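Local atomic coordinates of walker-Type ATPase (PDB entry 2QEN), a protein that binds ADP and magnesium and is probably a P-loop ATPase, though its cellular role is unknown. Residues R279-Y284 with E314-A319; K8-D13 with F51-P56; T207-L212 with N226-A231; E64-R69 with L140-S145. The protein carries 1 engineered substitution. All coordinates share one frame; numbering follows the deposited sequence.

Interaction 1. Residues R279-Y284 with E314-A319; sequences RRSPRY and EPRLYA
S281 and R316 meet through one polar contact: NH2 of R316 reaches OG of S281 at 3.2 Å, a weak hydrogen bond with an N-H...O angle of only 124°. The hydroxyl comes at the guanidinium obliquely. S281 sits in the short break between helices 255-280 and 282-292, where it is the N-cap of the second. Its OG stands anti to the backbone N (chi1 173°), a setting that lets the same oxygen accept from N of R283, again weakly, at 3.2 Å. R316 projects from the first turn of helix 314-326 and bends at chi2 and chi3 to bring NH2 to S281. There NH2 also brushes the aliphatic root of R283, 4.2 Å from CB, while the two arginine charges stay apart, NE of R283 lying 4.9 Å from NH2 of R316. R283 has a mate of its own in D286, which would probably temper the like charge nearby. Beside the cap, NH2 of R280 donates to OH of Y284 at 3.1 Å, and the Y284 ring packs on L320 and L324. Within the region matched to the MCM-type C-terminal winged helix-turn-helix domain, the contact thus joins the start of helix 282-292 to the first turn of helix 314-326. One serine oxygen serves two poorly aligned donors, so the polar link is probably soft, with apolar contacts of Y284 and R283 on L320 beside it.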
# COMPACT_ATOMS: atom_id res chain seq x y z
N ARG A 279 -13.81 -4.78 -15.78
CA ARG A 279 -13.32 -4.56 -17.14
C ARG A 279 -12.41 -5.70 -17.63
O ARG A 279 -12.58 -6.21 -18.75
CB ARG A 279 -12.64 -3.20 -17.28
CG ARG A 279 -13.56 -2.13 -17.87
CD ARG A 279 -14.53 -1.56 -16.85
NE ARG A 279 -14.32 -0.12 -16.64
CZ ARG A 279 -15.02 0.83 -17.24
NH1 ARG A 279 -15.99 0.52 -18.09
NH2 ARG A 279 -14.76 2.11 -16.99
N ARG A 280 -11.48 -6.13 -16.77
CA ARG A 280 -10.58 -7.25 -17.04
C ARG A 280 -11.37 -8.54 -17.28
O ARG A 280 -11.24 -9.18 -18.32
CB ARG A 280 -9.59 -7.45 -15.90
CG ARG A 280 -8.55 -6.35 -15.78
CD ARG A 280 -7.69 -6.50 -14.52
NE ARG A 280 -7.17 -7.87 -14.36
CZ ARG A 280 -6.03 -8.18 -13.73
NH1 ARG A 280 -5.28 -7.21 -13.21
NH2 ARG A 280 -5.65 -9.45 -13.64
N SER A 281 -12.19 -8.91 -16.29
CA SER A 281 -13.12 -10.00 -16.44
C SER A 281 -14.27 -9.81 -15.46
O SER A 281 -14.04 -9.60 -14.27
CB SER A 281 -12.41 -11.34 -16.19
OG SER A 281 -13.34 -12.41 -16.16
N PRO A 282 -15.53 -9.91 -15.95
CA PRO A 282 -16.71 -9.87 -15.07
C PRO A 282 -16.64 -10.99 -14.03
O PRO A 282 -17.16 -10.84 -12.91
CB PRO A 282 -17.87 -10.13 -16.04
CG PRO A 282 -17.35 -9.75 -17.39
CD PRO A 282 -15.90 -10.06 -17.38
N ARG A 283 -16.01 -12.09 -14.41
CA ARG A 283 -15.77 -13.24 -13.53
C ARG A 283 -15.17 -12.89 -12.16
O ARG A 283 -15.61 -13.43 -11.14
CB ARG A 283 -14.90 -14.27 -14.25
CG ARG A 283 -15.62 -15.52 -14.73
CD ARG A 283 -17.10 -15.30 -14.99
NE ARG A 283 -17.28 -14.92 -16.37
CZ ARG A 283 -18.17 -14.04 -16.81
NH1 ARG A 283 -19.01 -13.42 -15.99
NH2 ARG A 283 -18.21 -13.79 -18.10
N TYR A 284 -14.17 -12.02 -12.13
CA TYR A 284 -13.53 -11.59 -10.87
C TYR A 284 -14.54 -11.13 -9.83
O TYR A 284 -14.48 -11.56 -8.70
CB TYR A 284 -12.52 -10.46 -11.10
CG TYR A 284 -11.20 -10.87 -11.70
CD1 TYR A 284 -10.45 -11.91 -11.15
CD2 TYR A 284 -10.68 -10.18 -12.80
CE1 TYR A 284 -9.22 -12.27 -11.69
CE2 TYR A 284 -9.46 -10.54 -13.36
CZ TYR A 284 -8.73 -11.59 -12.80
OH TYR A 284 -7.52 -11.95 -13.35
N GLU A 314 -12.05 -25.34 -14.99
CA GLU A 314 -11.21 -25.56 -13.82
C GLU A 314 -9.84 -24.84 -13.87
O GLU A 314 -9.44 -24.20 -12.89
CB GLU A 314 -11.05 -27.07 -13.58
CG GLU A 314 -11.06 -27.46 -12.12
CD GLU A 314 -12.14 -28.47 -11.78
OE1 GLU A 314 -12.12 -29.57 -12.37
OE2 GLU A 314 -12.99 -28.17 -10.91
N PRO A 315 -9.11 -24.96 -15.01
CA PRO A 315 -7.89 -24.15 -15.17
C PRO A 315 -8.13 -22.62 -15.11
O PRO A 315 -7.32 -21.91 -14.53
CB PRO A 315 -7.35 -24.58 -16.54
CG PRO A 315 -7.92 -25.98 -16.74
CD PRO A 315 -9.30 -25.88 -16.16
N ARG A 316 -9.22 -22.13 -15.70
CA ARG A 316 -9.57 -20.70 -15.61
C ARG A 316 -9.87 -20.27 -14.18
O ARG A 316 -9.34 -19.26 -13.70
CB ARG A 316 -10.78 -20.36 -16.48
CG ARG A 316 -10.49 -19.40 -17.60
CD ARG A 316 -10.30 -17.97 -17.08
NE ARG A 316 -11.49 -17.14 -17.29
CZ ARG A 316 -11.46 -15.82 -17.51
NH1 ARG A 316 -10.31 -15.16 -17.55
NH2 ARG A 316 -12.60 -15.16 -17.70
N LEU A 317 -10.71 -21.05 -13.50
CA LEU A 317 -11.05 -20.78 -12.11
C LEU A 317 -9.80 -20.69 -11.23
O LEU A 317 -9.71 -19.81 -10.38
CB LEU A 317 -12.05 -21.80 -11.55
CG LEU A 317 -12.48 -21.51 -10.09
CD1 LEU A 317 -13.10 -20.12 -9.96
CD2 LEU A 317 -13.40 -22.60 -9.52
N TYR A 318 -8.85 -21.59 -11.45
CA TYR A 318 -7.60 -21.61 -10.69
C TYR A 318 -6.82 -20.32 -10.90
O TYR A 318 -6.34 -19.71 -9.94
CB TYR A 318 -6.74 -22.84 -11.04
CG TYR A 318 -5.42 -22.87 -10.28
CD1 TYR A 318 -5.32 -23.46 -9.02
CD2 TYR A 318 -4.27 -22.29 -10.82
CE1 TYR A 318 -4.11 -23.48 -8.31
CE2 TYR A 318 -3.06 -22.29 -10.12
CZ TYR A 318 -2.99 -22.89 -8.86
OH TYR A 318 -1.78 -22.91 -8.18
N ALA A 319 -6.69 -19.92 -12.17
CA ALA A 319 -5.98 -18.69 -12.54
C ALA A 319 -6.66 -17.45 -11.94
O ALA A 319 -6.00 -16.61 -11.34
CB ALA A 319 -5.86 -18.58 -14.06

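Interaction 2. Residues K8-D13 with F51-P56; sequences KTRRED and FLNERP. With ADP (adenosine-5'-diphosphate), chain C.
N53 meets the loop at T9 and R10. CB of N53 lies 3.4 Å from the carbonyl O of T9, and ND2 runs 3.6 Å from CG of R10. The R10 and N53 side chains lie side by side and point the same way, with guanidinium and amide planes 69° apart, so the amide rests along the methylene part of the arginine. Next to them, OE2 of E54 touches CB of R11 at 3.4 Å. The charged ends remain separate, NE of R11 being 5.7 Å from that oxygen: the R11 chain stands anti to its own N at chi1 (175°), then turns at chi2 and chi3 and carries its guanidinium off.

In the second shell, R10 pairs by charge with D13, its NH2 3.1 Å from OD1 but with the oxygen well out of the guanidinium plane. On the helix side, R55 folds back over F51: its guanidinium face lies on CE1 of the ring, and NH1 donates to the carbonyl O of F51 at 2.7 Å. E25 of helix 18-30 forms a salt bridge with NH2 of R55, and R49 binds the carbonyl of K8. K8 itself lays CE 3.4 Å from N3 of the ADP adenine, while its NZ is held by the carbonyl of L2. The end of the helix that follows the Walker A loop is thereby joined to the N-terminal loop lining the adenine. No hydrogen bond links 8-13 to 51-56 directly; carbon and polar atoms touch at the surface, and a nearby opposite charge probably adds only a diffuse attraction.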
# COMPACT_ATOMS: atom_id res chain seq x y z
N LYS A 8 -2.01 11.49 7.08
CA LYS A 8 -1.17 11.52 8.27
C LYS A 8 0.30 11.41 7.88
O LYS A 8 0.69 10.52 7.12
CB LYS A 8 -1.61 10.43 9.24
CG LYS A 8 -3.05 10.65 9.71
CD LYS A 8 -3.54 9.64 10.71
CE LYS A 8 -5.05 9.82 10.98
NZ LYS A 8 -5.47 11.20 11.42
N THR A 9 1.11 12.33 8.40
CA THR A 9 2.49 12.51 7.92
C THR A 9 3.55 12.46 9.02
O THR A 9 4.74 12.42 8.72
CB THR A 9 2.64 13.87 7.16
OG1 THR A 9 2.41 14.95 8.07
CG2 THR A 9 1.65 13.98 6.00
N ARG A 10 3.13 12.47 10.28
CA ARG A 10 4.05 12.49 11.42
C ARG A 10 3.79 11.33 12.37
O ARG A 10 2.66 10.84 12.46
CB ARG A 10 3.93 13.81 12.22
CG ARG A 10 3.99 15.10 11.40
CD ARG A 10 4.10 16.32 12.29
NE ARG A 10 2.94 16.53 13.16
CZ ARG A 10 2.95 16.45 14.49
NH1 ARG A 10 4.07 16.15 15.15
NH2 ARG A 10 1.83 16.66 15.18
N ARG A 11 4.84 10.93 13.09
CA ARG A 11 4.81 9.86 14.08
C ARG A 11 3.76 10.10 15.19
O ARG A 11 3.02 9.18 15.54
CB ARG A 11 6.21 9.67 14.69
CG ARG A 11 6.29 8.66 15.84
CD ARG A 11 6.92 7.33 15.39
NE ARG A 11 6.18 6.16 15.89
CZ ARG A 11 5.36 5.41 15.15
NH1 ARG A 11 5.18 5.68 13.86
NH2 ARG A 11 4.74 4.38 15.70
N GLU A 12 3.69 11.32 15.72
CA GLU A 12 2.75 11.64 16.82
C GLU A 12 1.28 11.61 16.36
O GLU A 12 0.37 11.66 17.17
CB GLU A 12 3.10 12.98 17.52
CG GLU A 12 4.41 12.97 18.35
CD GLU A 12 4.44 13.94 19.56
OE1 GLU A 12 3.38 14.47 20.00
OE2 GLU A 12 5.55 14.17 20.11
N ASP A 13 1.07 11.50 15.05
CA ASP A 13 -0.27 11.43 14.45
C ASP A 13 -0.72 10.00 14.10
O ASP A 13 -1.84 9.79 13.63
CB ASP A 13 -0.33 12.33 13.21
CG ASP A 13 0.12 13.76 13.52
OD1 ASP A 13 0.05 14.16 14.70
OD2 ASP A 13 0.55 14.47 12.59
N PHE A 51 7.63 7.68 9.13
CA PHE A 51 9.01 7.18 9.15
C PHE A 51 9.96 8.14 8.42
O PHE A 51 11.05 8.43 8.92
CB PHE A 51 9.04 5.81 8.47
CG PHE A 51 10.31 5.03 8.67
CD1 PHE A 51 10.54 4.34 9.85
CD2 PHE A 51 11.26 4.95 7.65
CE1 PHE A 51 11.68 3.60 10.02
CE2 PHE A 51 12.42 4.21 7.81
CZ PHE A 51 12.64 3.54 9.00
N LEU A 52 9.56 8.62 7.24
CA LEU A 52 10.38 9.55 6.47
C LEU A 52 10.37 10.97 7.05
O LEU A 52 11.27 11.75 6.75
CB LEU A 52 9.98 9.59 4.99
CG LEU A 52 10.17 8.29 4.19
CD1 LEU A 52 9.44 8.38 2.84
CD2 LEU A 52 11.64 7.98 4.01
N ASN A 53 9.37 11.29 7.87
CA ASN A 53 9.28 12.60 8.52
C ASN A 53 10.53 12.88 9.36
O ASN A 53 10.98 14.02 9.45
CB ASN A 53 8.02 12.70 9.39
CG ASN A 53 7.75 14.12 9.89
OD1 ASN A 53 7.75 15.09 9.12
ND2 ASN A 53 7.49 14.25 11.20
N GLU A 54 11.09 11.83 9.94
CA GLU A 54 12.27 11.95 10.81
C GLU A 54 13.57 11.56 10.12
O GLU A 54 14.66 11.88 10.62
CB GLU A 54 12.06 11.12 12.09
CG GLU A 54 11.12 11.80 13.09
CD GLU A 54 10.66 10.87 14.21
OE1 GLU A 54 11.49 10.50 15.07
OE2 GLU A 54 9.46 10.52 14.23
N ARG A 55 13.46 10.89 8.98
CA ARG A 55 14.60 10.33 8.26
C ARG A 55 14.64 10.84 6.82
O ARG A 55 13.62 10.74 6.12
CB ARG A 55 14.52 8.80 8.25
CG ARG A 55 14.70 8.14 9.62
CD ARG A 55 14.07 6.78 9.63
NE ARG A 55 13.81 6.27 10.97
CZ ARG A 55 12.74 6.58 11.72
NH1 ARG A 55 11.82 7.43 11.28
NH2 ARG A 55 12.60 6.04 12.93
N PRO A 56 15.80 11.37 6.36
CA PRO A 56 15.94 11.90 5.00
C PRO A 56 15.59 10.86 3.95
O PRO A 56 16.16 9.75 3.92
CB PRO A 56 17.43 12.27 4.90
CG PRO A 56 17.92 12.34 6.27
CD PRO A 56 17.07 11.45 7.12
PB ADP C . -2.38 1.86 2.77
O1B ADP C . -1.94 0.67 3.58
O2B ADP C . -1.21 2.70 2.29
O3B ADP C . -3.37 1.58 1.67
PA ADP C . -3.01 4.30 4.33
O1A ADP C . -1.69 4.52 5.02
O2A ADP C . -3.46 5.23 3.25
O3A ADP C . -3.19 2.75 3.84
O5' ADP C . -4.10 4.29 5.52
C5' ADP C . -5.51 4.42 5.30
C4' ADP C . -6.03 5.54 6.22
O4' ADP C . -6.20 5.04 7.56
C3' ADP C . -5.10 6.74 6.39
O3' ADP C . -5.38 7.78 5.46
C2' ADP C . -5.42 7.24 7.75
O2' ADP C . -6.72 7.82 7.65
C1' ADP C . -5.71 5.99 8.52
N9 ADP C . -4.60 5.35 9.27
C8 ADP C . -3.85 4.33 8.82
N7 ADP C . -2.98 3.91 9.76
C5 ADP C . -3.16 4.68 10.85
C6 ADP C . -2.57 4.78 12.20
N6 ADP C . -1.58 3.95 12.59
N1 ADP C . -3.06 5.73 13.04
C2 ADP C . -4.03 6.57 12.66
N3 ADP C . -4.64 6.52 11.46
C4 ADP C . -4.25 5.63 10.52

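Interaction 3. Residues T207-L212 with N226-A231; sequences TSVEFL and NEIEEA. With ADP (adenosine-5'-diphosphate), chain C.
I228 places CG2 anti to its backbone N while CG1 takes the position anti to the carbonyl carbon (chi1 -77°), and it is CG2 that meets V209. V209 turns both methyls to that branch, each 4.1 Å from CG2 of I228, and the two side chains cross at about a right angle. L212 brings CD1 to CB of A231 at 3.9 Å, with CG2 of I228 at 4.2 Å. The side-chain contacts are apolar, and no hydrogen bond crosses between the segments; V232 continues the contact one residue beyond A231. The short segments' axes come within 9.6 Å at an angle of 124°, a steep, oblique crossing.

From another side of helix 205-217, F211 looks toward the nucleotide. Its CG, anti to the backbone N (chi1 -175°), directs the ring to the adenine, where CE2 lies 3.5 Å from C2 of ADP and N1 of the base sits at the ring's edge, in its plane. F15 meets the same ring edge-to-face, and F203, L242 and V243 also touch it. A serine at F211 would take away this aromatic edge and would probably leave a gap beside C2 of the adenine, with F15 deprived of its ring partner. Such a helical region, following the parallel sheet of a P-loop core and reaching the adenine with one ring edge, is consistent with the lid-like helical subdomain of AAA+-related ATPases.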
# COMPACT_ATOMS: atom_id res chain seq x y z
N THR A 207 -6.74 -3.32 20.28
CA THR A 207 -6.11 -2.16 19.65
C THR A 207 -7.16 -1.33 18.90
O THR A 207 -7.23 -0.11 19.06
CB THR A 207 -4.93 -2.58 18.73
OG1 THR A 207 -4.01 -3.40 19.48
CG2 THR A 207 -4.17 -1.37 18.20
N SER A 208 -8.00 -1.99 18.10
CA SER A 208 -9.13 -1.33 17.43
C SER A 208 -10.04 -0.54 18.38
O SER A 208 -10.37 0.61 18.11
CB SER A 208 -9.97 -2.34 16.65
OG SER A 208 -9.18 -2.99 15.68
N VAL A 209 -10.43 -1.18 19.49
CA VAL A 209 -11.22 -0.55 20.55
C VAL A 209 -10.51 0.68 21.12
O VAL A 209 -11.11 1.75 21.24
CB VAL A 209 -11.58 -1.58 21.69
CG1 VAL A 209 -11.94 -0.88 23.00
CG2 VAL A 209 -12.74 -2.49 21.25
N GLU A 210 -9.23 0.51 21.45
CA GLU A 210 -8.40 1.62 21.93
C GLU A 210 -8.21 2.78 20.94
O GLU A 210 -8.16 3.96 21.35
CB GLU A 210 -7.04 1.08 22.39
CG GLU A 210 -6.38 1.95 23.44
CD GLU A 210 -7.38 2.48 24.45
OE1 GLU A 210 -7.82 1.69 25.32
OE2 GLU A 210 -7.72 3.69 24.35
N PHE A 211 -8.09 2.44 19.65
CA PHE A 211 -8.02 3.40 18.56
C PHE A 211 -9.25 4.31 18.58
O PHE A 211 -9.12 5.53 18.65
CB PHE A 211 -7.91 2.64 17.22
CG PHE A 211 -7.70 3.52 16.02
CD1 PHE A 211 -8.79 4.14 15.38
CD2 PHE A 211 -6.42 3.70 15.49
CE1 PHE A 211 -8.61 4.96 14.26
CE2 PHE A 211 -6.23 4.50 14.37
CZ PHE A 211 -7.34 5.13 13.75
N LEU A 212 -10.44 3.71 18.53
CA LEU A 212 -11.70 4.44 18.59
C LEU A 212 -11.87 5.25 19.87
O LEU A 212 -12.28 6.41 19.83
CB LEU A 212 -12.89 3.47 18.42
CG LEU A 212 -13.10 2.92 17.01
CD1 LEU A 212 -14.37 2.05 16.96
CD2 LEU A 212 -13.16 4.06 15.94
N ASN A 226 -20.62 -0.47 24.32
CA ASN A 226 -21.24 -1.37 23.34
C ASN A 226 -21.27 -0.86 21.88
O ASN A 226 -21.29 -1.66 20.95
CB ASN A 226 -22.65 -1.79 23.80
CG ASN A 226 -22.63 -2.99 24.77
OD1 ASN A 226 -21.62 -3.71 24.90
ND2 ASN A 226 -23.75 -3.21 25.46
N GLU A 227 -21.27 0.47 21.70
CA GLU A 227 -21.24 1.07 20.37
C GLU A 227 -19.85 0.96 19.74
O GLU A 227 -19.71 0.74 18.53
CB GLU A 227 -21.69 2.54 20.40
CG GLU A 227 -23.18 2.76 20.76
CD GLU A 227 -23.57 4.24 20.76
OE1 GLU A 227 -22.93 5.04 20.03
OE2 GLU A 227 -24.51 4.60 21.51
N ILE A 228 -18.81 1.14 20.55
CA ILE A 228 -17.44 0.92 20.09
C ILE A 228 -17.20 -0.57 19.77
O ILE A 228 -16.61 -0.90 18.74
CB ILE A 228 -16.39 1.53 21.08
CG1 ILE A 228 -16.33 3.06 20.87
CG2 ILE A 228 -14.99 0.88 20.90
CD1 ILE A 228 -15.79 3.84 22.04
N GLU A 229 -17.68 -1.47 20.63
CA GLU A 229 -17.61 -2.91 20.36
C GLU A 229 -18.31 -3.28 19.05
O GLU A 229 -17.75 -4.01 18.24
CB GLU A 229 -18.19 -3.73 21.52
CG GLU A 229 -17.53 -3.43 22.84
CD GLU A 229 -17.56 -4.60 23.80
OE1 GLU A 229 -18.65 -4.91 24.33
OE2 GLU A 229 -16.47 -5.19 24.01
N GLU A 230 -19.52 -2.76 18.86
CA GLU A 230 -20.27 -3.00 17.62
C GLU A 230 -19.55 -2.45 16.37
O GLU A 230 -19.55 -3.07 15.32
CB GLU A 230 -21.70 -2.44 17.74
CG GLU A 230 -22.69 -3.00 16.73
CD GLU A 230 -23.35 -4.30 17.18
OE1 GLU A 230 -24.21 -4.28 18.11
OE2 GLU A 230 -23.01 -5.35 16.60
N ALA A 231 -18.94 -1.27 16.48
CA ALA A 231 -18.19 -0.71 15.34
C ALA A 231 -16.99 -1.60 14.96
O ALA A 231 -16.71 -1.80 13.78
CB ALA A 231 -17.73 0.70 15.64
PB ADP C . -2.38 1.86 2.77
O1B ADP C . -1.94 0.67 3.58
O2B ADP C . -1.21 2.70 2.29
O3B ADP C . -3.37 1.58 1.67
PA ADP C . -3.01 4.30 4.33
O1A ADP C . -1.69 4.52 5.02
O2A ADP C . -3.46 5.23 3.25
O3A ADP C . -3.19 2.75 3.84
O5' ADP C . -4.10 4.29 5.52
C5' ADP C . -5.51 4.42 5.30
C4' ADP C . -6.03 5.54 6.22
O4' ADP C . -6.20 5.04 7.56
C3' ADP C . -5.10 6.74 6.39
O3' ADP C . -5.38 7.78 5.46
C2' ADP C . -5.42 7.24 7.75
O2' ADP C . -6.72 7.82 7.65
C1' ADP C . -5.71 5.99 8.52
N9 ADP C . -4.60 5.35 9.27
C8 ADP C . -3.85 4.33 8.82
N7 ADP C . -2.98 3.91 9.76
C5 ADP C . -3.16 4.68 10.85
C6 ADP C . -2.57 4.78 12.20
N6 ADP C . -1.58 3.95 12.59
N1 ADP C . -3.06 5.73 13.04
C2 ADP C . -4.03 6.57 12.66
N3 ADP C . -4.64 6.52 11.46
C4 ADP C . -4.25 5.63 10.52

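Interaction 4. Residues E64-R69 with L140-S145; sequences ELYAER and LRFYGS
The rings of Y66 and F142 meet obliquely, with centroids 4.6 Å apart and planes at 38°. Y66 leads with one side of its ring: CE1 lies over one face of F142, 3.4 Å from CD2 and displaced toward the rim, with CD1 close behind at 3.5 Å from the same atom. The phenol stands anti to the backbone N of Y66 (chi1 159°), which carries it off helix 62-67 to the loop that follows strand 130-135. F142 swings its ring beside its own backbone N (chi1 -62°), and the opposite face receives CG of R141. R141 then runs along the ring until CE2 of F142 lies over the centre of its guanidinium, 3.5 Å above the plane, while NH1 is held by the carbonyl of Q138. Y139 meets the Y66 ring as well, and backbone bonds from F142 and G144 to I72 tie the loop to the chain just beyond helix 62-67. A glycine at F142 would remove the shared surface, and would probably leave the Y66 ring and the R141 guanidinium freer to turn. The side chain of E136, a magnesium-binding residue of this protein, lies about 8 Å from that of Y66. With no hydrogen bond between 64-69 and 140-145, the direct contact rests on dispersion between ring carbons, backed on the far face of F142 by the aliphatic chain of R141.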
# COMPACT_ATOMS: atom_id res chain seq x y z
N GLU A 64 -0.18 6.92 -8.55
CA GLU A 64 -0.40 8.25 -9.11
C GLU A 64 0.39 8.48 -10.42
O GLU A 64 -0.06 9.23 -11.29
CB GLU A 64 -0.06 9.33 -8.05
CG GLU A 64 -0.17 10.79 -8.51
CD GLU A 64 0.50 11.80 -7.54
OE1 GLU A 64 1.20 11.38 -6.58
OE2 GLU A 64 0.32 13.02 -7.74
N LEU A 65 1.56 7.84 -10.58
CA LEU A 65 2.33 7.94 -11.83
C LEU A 65 1.68 7.16 -12.97
O LEU A 65 1.72 7.55 -14.12
CB LEU A 65 3.78 7.47 -11.64
CG LEU A 65 4.83 8.42 -11.06
CD1 LEU A 65 6.11 7.66 -10.72
CD2 LEU A 65 5.14 9.57 -12.01
N TYR A 66 1.10 6.02 -12.62
CA TYR A 66 0.44 5.14 -13.57
C TYR A 66 -0.95 5.66 -13.98
O TYR A 66 -1.32 5.58 -15.15
CB TYR A 66 0.34 3.74 -12.94
CG TYR A 66 -0.71 2.83 -13.52
CD1 TYR A 66 -0.42 2.03 -14.63
CD2 TYR A 66 -1.98 2.74 -12.95
CE1 TYR A 66 -1.38 1.16 -15.16
CE2 TYR A 66 -2.95 1.88 -13.48
CZ TYR A 66 -2.64 1.10 -14.58
OH TYR A 66 -3.59 0.25 -15.09
N ALA A 67 -1.69 6.20 -13.00
CA ALA A 67 -3.09 6.62 -13.15
C ALA A 67 -3.49 7.30 -14.47
O ALA A 67 -4.47 6.88 -15.11
CB ALA A 67 -3.51 7.50 -11.96
N GLU A 68 -2.75 8.32 -14.88
CA GLU A 68 -3.15 9.15 -16.03
C GLU A 68 -3.20 8.39 -17.36
O GLU A 68 -4.27 8.30 -17.98
CB GLU A 68 -2.27 10.42 -16.13
CG GLU A 68 -2.52 11.32 -17.36
CD GLU A 68 -3.87 12.04 -17.36
OE1 GLU A 68 -4.57 12.06 -16.32
OE2 GLU A 68 -4.24 12.60 -18.42
N ARG A 69 -2.07 7.84 -17.79
CA ARG A 69 -1.96 7.19 -19.10
C ARG A 69 -1.93 5.65 -19.04
O ARG A 69 -1.88 5.00 -20.08
CB ARG A 69 -0.72 7.71 -19.85
CG ARG A 69 -0.70 9.22 -20.11
CD ARG A 69 0.31 9.60 -21.19
NE ARG A 69 -0.25 9.42 -22.53
CZ ARG A 69 0.34 9.78 -23.67
NH1 ARG A 69 1.55 10.34 -23.67
NH2 ARG A 69 -0.27 9.57 -24.82
N LEU A 140 5.17 -0.27 -11.17
CA LEU A 140 6.36 -0.01 -11.96
C LEU A 140 6.52 -1.03 -13.09
O LEU A 140 7.34 -0.84 -13.98
CB LEU A 140 7.62 0.05 -11.08
CG LEU A 140 7.66 1.19 -10.05
CD1 LEU A 140 8.92 1.09 -9.13
CD2 LEU A 140 7.57 2.60 -10.70
N ARG A 141 5.70 -2.08 -13.06
CA ARG A 141 5.62 -3.03 -14.18
C ARG A 141 5.03 -2.37 -15.42
O ARG A 141 5.17 -2.88 -16.53
CB ARG A 141 4.86 -4.31 -13.78
CG ARG A 141 3.34 -4.20 -13.67
CD ARG A 141 2.76 -5.51 -13.14
NE ARG A 141 1.29 -5.60 -13.19
CZ ARG A 141 0.46 -5.06 -12.29
NH1 ARG A 141 0.94 -4.36 -11.26
NH2 ARG A 141 -0.86 -5.21 -12.43
N PHE A 142 4.40 -1.21 -15.22
CA PHE A 142 3.85 -0.41 -16.32
C PHE A 142 4.81 0.72 -16.75
O PHE A 142 4.43 1.65 -17.46
CB PHE A 142 2.48 0.14 -15.94
CG PHE A 142 1.45 -0.92 -15.67
CD1 PHE A 142 0.89 -1.66 -16.73
CD2 PHE A 142 1.02 -1.18 -14.38
CE1 PHE A 142 -0.07 -2.64 -16.49
CE2 PHE A 142 0.04 -2.15 -14.13
CZ PHE A 142 -0.50 -2.90 -15.19
N TYR A 143 6.05 0.63 -16.28
CA TYR A 143 7.12 1.53 -16.70
C TYR A 143 7.77 1.02 -17.99
O TYR A 143 8.07 -0.18 -18.11
CB TYR A 143 8.16 1.63 -15.58
CG TYR A 143 9.36 2.47 -15.92
CD1 TYR A 143 10.45 1.93 -16.61
CD2 TYR A 143 9.42 3.80 -15.52
CE1 TYR A 143 11.57 2.71 -16.91
CE2 TYR A 143 10.52 4.58 -15.81
CZ TYR A 143 11.59 4.04 -16.50
OH TYR A 143 12.68 4.83 -16.77
N GLY A 144 8.00 1.93 -18.94
CA GLY A 144 8.69 1.61 -20.18
C GLY A 144 7.90 0.66 -21.06
O GLY A 144 6.68 0.67 -21.05
N SER A 145 8.61 -0.17 -21.84
CA SER A 145 7.95 -1.20 -22.64
C SER A 145 8.61 -2.57 -22.50
O SER A 145 8.44 -3.45 -23.34
CB SER A 145 7.84 -0.78 -24.11
OG SER A 145 9.12 -0.61 -24.70

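In the fold
Along the chain the contacts follow one another without overlap: interaction 2 (8-13 with 51-56) closes first, then interaction 4 (64-69 with 140-145), interaction 3 (207-212 with 226-231) and interaction 1 (279-284 with 314-319). Interactions 2 and 4, centres 27 Å apart, belong to the core built on the parallel five-stranded sheet, while interaction 3 joins helices 205-217 and 225-235 beyond it. Interactions 2 and 3, centres 26 Å apart, both touch ADP, so the adenine lies between the N-terminal loop and a helix. Interaction 1, in the winged-helix region, is 37 Å from interaction 3 between centres, yet its nearest atoms come to about 5 Å from interaction 4, placing this region beside the ATPase core.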